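Long-range contacts in nitrilotriacetate monooxygenase (Burkholderia pseudomallei, PDB 3SDO), which probably acts as a flavin-dependent monooxygenase of the NtaA/SnaA/DszA family, using reduced FMN and molecular oxygen to oxidise its substrate: residues A[95-101]-A[123-129]; A[106-110]-A[160-165]. All coordinates share one frame; numbering follows the deposited sequence.

How the contacts relate
Followed from the N terminus, the chain runs through strand 94-100, helix 106-119, strand 124-129 and helix 150-165. Contact 1 pairs the two strands and so closes the beta-alpha-beta unit whose crossover is helix 106-119. Contact 2 starts inside that loop, at 106-110, and ends beyond it, at 160-165, closing a longer loop of 49 residues that contains strand 124-129; the two contacts therefore cross instead of nesting. Contact 1 belongs to the parallel barrel sheet, contact 2 to the helical layer outside it, and their centres are 12 Å apart. They touch directly: the ring of W126 meets V109, V161 and W165, and M99 SD packs on V109 CG2 at 3.5 Å, tying sheet to helices.

Contact 1 of 2, residues A[95-101]-A[123-129]; sequences LVGTMSS and RAGWNVV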
loop_
_atom_site.group_PDB
_atom_site.type_symbol
_atom_site.label_atom_id
_atom_site.label_comp_id
_atom_site.label_asym_id
_atom_site.label_seq_id
_atom_site.Cartn_x
_atom_site.Cartn_y
_atom_site.Cartn_z
ATOM N N LEU A 95 0.856 -11.170 -6.088
ATOM C CA LEU A 95 0.318 -10.137 -5.198
ATOM C C LEU A 95 -0.255 -9.046 -6.067
ATOM O O LEU A 95 0.478 -8.150 -6.507
ATOM C CB LEU A 95 1.446 -9.588 -4.327
ATOM C CG LEU A 95 2.183 -10.655 -3.527
ATOM C CD1 LEU A 95 3.554 -10.107 -3.029
ATOM C CD2 LEU A 95 1.303 -11.124 -2.361
ATOM N N VAL A 96 -1.560 -9.127 -6.312
ATOM C CA VAL A 96 -2.214 -8.273 -7.275
ATOM C C VAL A 96 -3.126 -7.293 -6.546
ATOM O O VAL A 96 -3.992 -7.695 -5.754
ATOM C CB VAL A 96 -3.017 -9.105 -8.262
ATOM C CG1 VAL A 96 -3.757 -8.202 -9.275
ATOM C CG2 VAL A 96 -2.086 -10.106 -8.968
ATOM N N GLY A 97 -2.934 -6.014 -6.844
ATOM C CA GLY A 97 -3.659 -4.952 -6.193
ATOM C C GLY A 97 -4.353 -3.970 -7.097
ATOM O O GLY A 97 -3.812 -3.518 -8.107
ATOM N N THR A 98 -5.573 -3.618 -6.727
ATOM C CA THR A 98 -6.300 -2.577 -7.447
ATOM C C THR A 98 -5.770 -1.169 -7.144
ATOM O O THR A 98 -5.501 -0.825 -6.003
ATOM C CB THR A 98 -7.814 -2.644 -7.127
ATOM O OG1 THR A 98 -8.364 -3.823 -7.715
ATOM C CG2 THR A 98 -8.563 -1.428 -7.664
ATOM N N MET A 99 -5.641 -0.345 -8.180
ATOM C CA MET A 99 -5.419 1.076 -7.994
ATOM C C MET A 99 -5.984 1.838 -9.188
ATOM O O MET A 99 -5.846 1.414 -10.326
ATOM C CB MET A 99 -3.944 1.412 -7.794
ATOM C CG MET A 99 -3.753 2.796 -7.178
ATOM S SD MET A 99 -2.028 3.143 -6.864
ATOM C CE MET A 99 -1.694 2.104 -5.434
ATOM N N SER A 100 -6.644 2.951 -8.891
ATOM C CA SER A 100 -7.363 3.735 -9.880
ATOM C C SER A 100 -6.435 4.638 -10.695
ATOM O O SER A 100 -5.529 5.268 -10.160
ATOM C CB SER A 100 -8.439 4.597 -9.177
ATOM O OG SER A 100 -8.616 5.834 -9.848
ATOM N N SER A 101 -6.697 4.714 -11.992
ATOM C CA SER A 101 -5.979 5.610 -12.879
ATOM C C SER A 101 -6.373 7.060 -12.661
ATOM O O SER A 101 -5.575 7.929 -12.913
ATOM C CB SER A 101 -6.286 5.287 -14.344
ATOM O OG SER A 101 -6.157 3.914 -14.582
ATOM N N ARG A 123 6.687 -10.507 -7.974
ATOM C CA ARG A 123 5.375 -11.097 -7.835
ATOM C C ARG A 123 4.222 -10.086 -7.861
ATOM O O ARG A 123 3.079 -10.456 -7.599
ATOM C CB ARG A 123 5.323 -11.884 -6.517
ATOM C CG ARG A 123 6.209 -13.105 -6.492
ATOM C CD ARG A 123 5.961 -13.924 -5.211
ATOM N NE ARG A 123 6.610 -13.346 -4.026
ATOM C CZ ARG A 123 6.108 -13.331 -2.788
ATOM N NH1 ARG A 123 4.878 -13.769 -2.519
ATOM N NH2 ARG A 123 6.836 -12.826 -1.796
ATOM N N ALA A 124 4.509 -8.823 -8.172
ATOM C CA ALA A 124 3.463 -7.794 -8.169
ATOM C C ALA A 124 2.561 -7.839 -9.405
ATOM O O ALA A 124 3.002 -8.188 -10.519
ATOM C CB ALA A 124 4.086 -6.412 -8.041
ATOM N N GLY A 125 1.313 -7.435 -9.210
ATOM C CA GLY A 125 0.365 -7.198 -10.307
ATOM C C GLY A 125 -0.450 -5.954 -10.005
ATOM O O GLY A 125 -0.714 -5.651 -8.840
ATOM N N TRP A 126 -0.808 -5.192 -11.039
ATOM C CA TRP A 126 -1.641 -4.006 -10.854
ATOM C C TRP A 126 -2.919 -4.209 -11.628
ATOM O O TRP A 126 -2.869 -4.413 -12.849
ATOM C CB TRP A 126 -0.914 -2.724 -11.333
ATOM C CG TRP A 126 -1.760 -1.457 -11.412
ATOM C CD1 TRP A 126 -2.866 -1.166 -10.689
ATOM C CD2 TRP A 126 -1.514 -0.299 -12.246
ATOM N NE1 TRP A 126 -3.347 0.086 -11.025
ATOM C CE2 TRP A 126 -2.539 0.631 -11.984
ATOM C CE3 TRP A 126 -0.539 0.023 -13.195
ATOM C CZ2 TRP A 126 -2.624 1.857 -12.648
ATOM C CZ3 TRP A 126 -0.608 1.237 -13.843
ATOM C CH2 TRP A 126 -1.654 2.140 -13.573
ATOM N N ASN A 127 -4.050 -4.180 -10.910
ATOM C CA ASN A 127 -5.368 -4.181 -11.518
ATOM C C ASN A 127 -5.742 -2.745 -11.797
ATOM O O ASN A 127 -6.038 -1.985 -10.866
ATOM C CB ASN A 127 -6.437 -4.843 -10.633
ATOM C CG ASN A 127 -7.821 -4.766 -11.258
ATOM O OD1 ASN A 127 -7.974 -4.966 -12.476
ATOM N ND2 ASN A 127 -8.838 -4.466 -10.445
ATOM N N VAL A 128 -5.688 -2.382 -13.073
ATOM C CA VAL A 128 -5.962 -1.023 -13.541
ATOM C C VAL A 128 -7.473 -0.813 -13.585
ATOM O O VAL A 128 -8.179 -1.474 -14.342
ATOM C CB VAL A 128 -5.340 -0.784 -14.934
ATOM C CG1 VAL A 128 -5.694 0.636 -15.495
ATOM C CG2 VAL A 128 -3.827 -0.982 -14.874
ATOM N N VAL A 129 -7.957 0.081 -12.728
ATOM C CA VAL A 129 -9.368 0.382 -12.654
ATOM C C VAL A 129 -9.666 1.693 -13.386
ATOM O O VAL A 129 -9.127 2.738 -13.046
ATOM C CB VAL A 129 -9.833 0.357 -11.198
ATOM C CG1 VAL A 129 -10.985 1.258 -10.972
ATOM C CG2 VAL A 129 -10.161 -1.101 -10.806
#
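L95 N donates to R123 O, the first in a run of backbone bonds that zips two parallel neighbours of the TIM barrel, strands 94-100 and 124-129, the outer members of a beta-alpha-beta unit. Their axes diverge by 29° with a closest approach of 4.5 Å, as expected of a strongly twisted barrel. Residues 95, 97 and 99 bond in turn with 123, 125, 127 and 129: G125 N gives to L95 O, G97 N to G125 O (3.0 Å), N127 N to G97 O (2.9 Å) and M99 N to N127 O. Beyond this the pairing slackens, since V129 N to M99 O (3.5 Å) and S101 N to V129 O (3.3 Å) are weak.

A side chain makes good the loss at M99 O. With CG of W126 anti to its backbone N (chi1 170°), the indole reaches along its own face of the sheet, and NE1 donates to M99 O at 2.9 Å with an N-H...O angle of 166°. The acceptor lies nearly in the indole plane, whereas M99 CB approaches NE1 from well above it. V128 CG2 sits 3.5 Å above the centre of one ring face; F113 also stacks with the indole.

R123 lays one face of its guanidinium under L95 CD1, while A87 O, S120 O, I93 O and T90 OG1 take up its N-H groups. T98, a predicted FMN-binding residue, points with V96, N127 and V129 to the sheet face opposite W126, and T98 lies close to D61, another residue predicted to bind FMN. There T98 CG2 rests on V129 CG2 at 3.5 Å.

Contact 2 of 2, residues A[106-110]-A[160-165]; sequences PYNVA and VVQGLW
The indole of W165 meets A110 at its edge and carries V161 on one face. V161 CG1 stands 3.2 Å above the ring plane, displaced toward the rim, and also touches A110 CA and CB. At the edge, NE1 donates to A110 O at 2.9 Å, with an N-H...O angle of 165° and the oxygen close to the ring plane, so the bond helps fix the indole's turn against helix 106-119. The Y107 ring is met obliquely by L164, whose CD1 lies 3.7 Å from Y107 CD1; the tyrosine swings back to it because CG is anti to the backbone N (chi1 -160°), and its OH bonds to P203 O. L164 CD1 also reaches A110 CB at 3.8 Å. At the start of the helix, P106 CB packs on V160 CG1 at 3.6 Å, and V161 CG2 fits against P106 O and V109 CG1. The axes of the two short helix segments approach to 8.8 Å and cross at -53°. Beneath them lies the barrel sheet: the helices rest on the W126 ring of strand 124-129, and W165 extends to I216 of strand 215-218.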
loop_
_atom_site.group_PDB
_atom_site.type_symbol
_atom_site.label_atom_id
_atom_site.label_comp_id
_atom_site.label_asym_id
_atom_site.label_seq_id
_atom_site.Cartn_x
_atom_site.Cartn_y
_atom_site.Cartn_z
ATOM N N PRO A 106 0.650 8.962 -11.735
ATOM C CA PRO A 106 1.400 7.853 -12.337
ATOM C C PRO A 106 2.804 7.638 -11.741
ATOM O O PRO A 106 3.231 6.499 -11.607
ATOM C CB PRO A 106 1.508 8.243 -13.821
ATOM C CG PRO A 106 1.021 9.631 -13.923
ATOM C CD PRO A 106 0.178 9.927 -12.743
ATOM N N TYR A 107 3.500 8.711 -11.374
ATOM C CA TYR A 107 4.827 8.538 -10.767
ATOM C C TYR A 107 4.738 7.769 -9.447
ATOM O O TYR A 107 5.573 6.893 -9.173
ATOM C CB TYR A 107 5.556 9.883 -10.591
ATOM C CG TYR A 107 7.073 9.753 -10.439
ATOM C CD1 TYR A 107 7.905 9.618 -11.556
ATOM C CD2 TYR A 107 7.669 9.755 -9.180
ATOM C CE1 TYR A 107 9.302 9.522 -11.420
ATOM C CE2 TYR A 107 9.053 9.636 -9.031
ATOM C CZ TYR A 107 9.863 9.525 -10.154
ATOM O OH TYR A 107 11.227 9.409 -9.998
ATOM N N ASN A 108 3.721 8.066 -8.643
ATOM C CA ASN A 108 3.522 7.363 -7.373
ATOM C C ASN A 108 3.100 5.905 -7.585
ATOM O O ASN A 108 3.549 5.020 -6.868
ATOM C CB ASN A 108 2.463 8.077 -6.495
ATOM C CG ASN A 108 2.949 9.415 -5.960
ATOM O OD1 ASN A 108 4.153 9.614 -5.784
ATOM N ND2 ASN A 108 2.016 10.345 -5.707
ATOM N N VAL A 109 2.193 5.669 -8.531
ATOM C CA VAL A 109 1.783 4.311 -8.867
ATOM C C VAL A 109 2.977 3.485 -9.304
ATOM O O VAL A 109 3.196 2.366 -8.822
ATOM C CB VAL A 109 0.686 4.316 -9.960
ATOM C CG1 VAL A 109 0.383 2.867 -10.442
ATOM C CG2 VAL A 109 -0.589 4.996 -9.404
ATOM N N ALA A 110 3.763 4.039 -10.206
ATOM C CA ALA A 110 4.939 3.346 -10.693
ATOM C C ALA A 110 5.892 2.956 -9.545
ATOM O O ALA A 110 6.349 1.794 -9.477
ATOM C CB ALA A 110 5.642 4.195 -11.759
ATOM N N VAL A 160 2.362 5.955 -19.148
ATOM C CA VAL A 160 3.339 6.650 -18.310
ATOM C C VAL A 160 3.967 5.695 -17.281
ATOM O O VAL A 160 5.191 5.630 -17.153
ATOM C CB VAL A 160 2.716 7.874 -17.601
ATOM C CG1 VAL A 160 3.723 8.535 -16.615
ATOM C CG2 VAL A 160 2.271 8.915 -18.646
ATOM N N VAL A 161 3.133 4.943 -16.567
ATOM C CA VAL A 161 3.650 3.999 -15.578
ATOM C C VAL A 161 4.644 3.021 -16.215
ATOM O O VAL A 161 5.780 2.893 -15.740
ATOM C CB VAL A 161 2.531 3.268 -14.847
ATOM C CG1 VAL A 161 3.093 2.140 -13.919
ATOM C CG2 VAL A 161 1.768 4.264 -14.019
ATOM N N GLN A 162 4.240 2.382 -17.309
ATOM C CA GLN A 162 5.091 1.425 -17.979
ATOM C C GLN A 162 6.377 2.056 -18.539
ATOM O O GLN A 162 7.437 1.451 -18.464
ATOM C CB GLN A 162 4.302 0.670 -19.063
ATOM C CG GLN A 162 3.312 -0.322 -18.468
ATOM C CD GLN A 162 2.572 -1.102 -19.529
ATOM O OE1 GLN A 162 2.264 -0.564 -20.581
ATOM N NE2 GLN A 162 2.288 -2.369 -19.260
ATOM N N GLY A 163 6.282 3.263 -19.105
ATOM C CA GLY A 163 7.458 4.025 -19.480
ATOM C C GLY A 163 8.414 4.259 -18.319
ATOM O O GLY A 163 9.634 4.070 -18.442
ATOM N N LEU A 164 7.872 4.665 -17.178
ATOM C CA LEU A 164 8.707 4.866 -15.968
ATOM C C LEU A 164 9.375 3.584 -15.508
ATOM O O LEU A 164 10.531 3.597 -15.046
ATOM C CB LEU A 164 7.883 5.451 -14.818
ATOM C CG LEU A 164 7.423 6.893 -14.997
ATOM C CD1 LEU A 164 6.368 7.224 -13.951
ATOM C CD2 LEU A 164 8.590 7.875 -14.894
ATOM N N TRP A 165 8.661 2.475 -15.645
ATOM C CA TRP A 165 9.211 1.168 -15.267
ATOM C C TRP A 165 10.382 0.740 -16.148
ATOM O O TRP A 165 11.095 -0.180 -15.789
ATOM C CB TRP A 165 8.137 0.068 -15.280
ATOM C CG TRP A 165 7.197 0.107 -14.110
ATOM C CD1 TRP A 165 7.439 0.652 -12.862
ATOM C CD2 TRP A 165 5.860 -0.434 -14.056
ATOM N NE1 TRP A 165 6.327 0.486 -12.056
ATOM C CE2 TRP A 165 5.352 -0.174 -12.761
ATOM C CE3 TRP A 165 5.042 -1.095 -14.976
ATOM C CZ2 TRP A 165 4.074 -0.566 -12.371
ATOM C CZ3 TRP A 165 3.756 -1.487 -14.586
ATOM C CH2 TRP A 165 3.288 -1.232 -13.302
#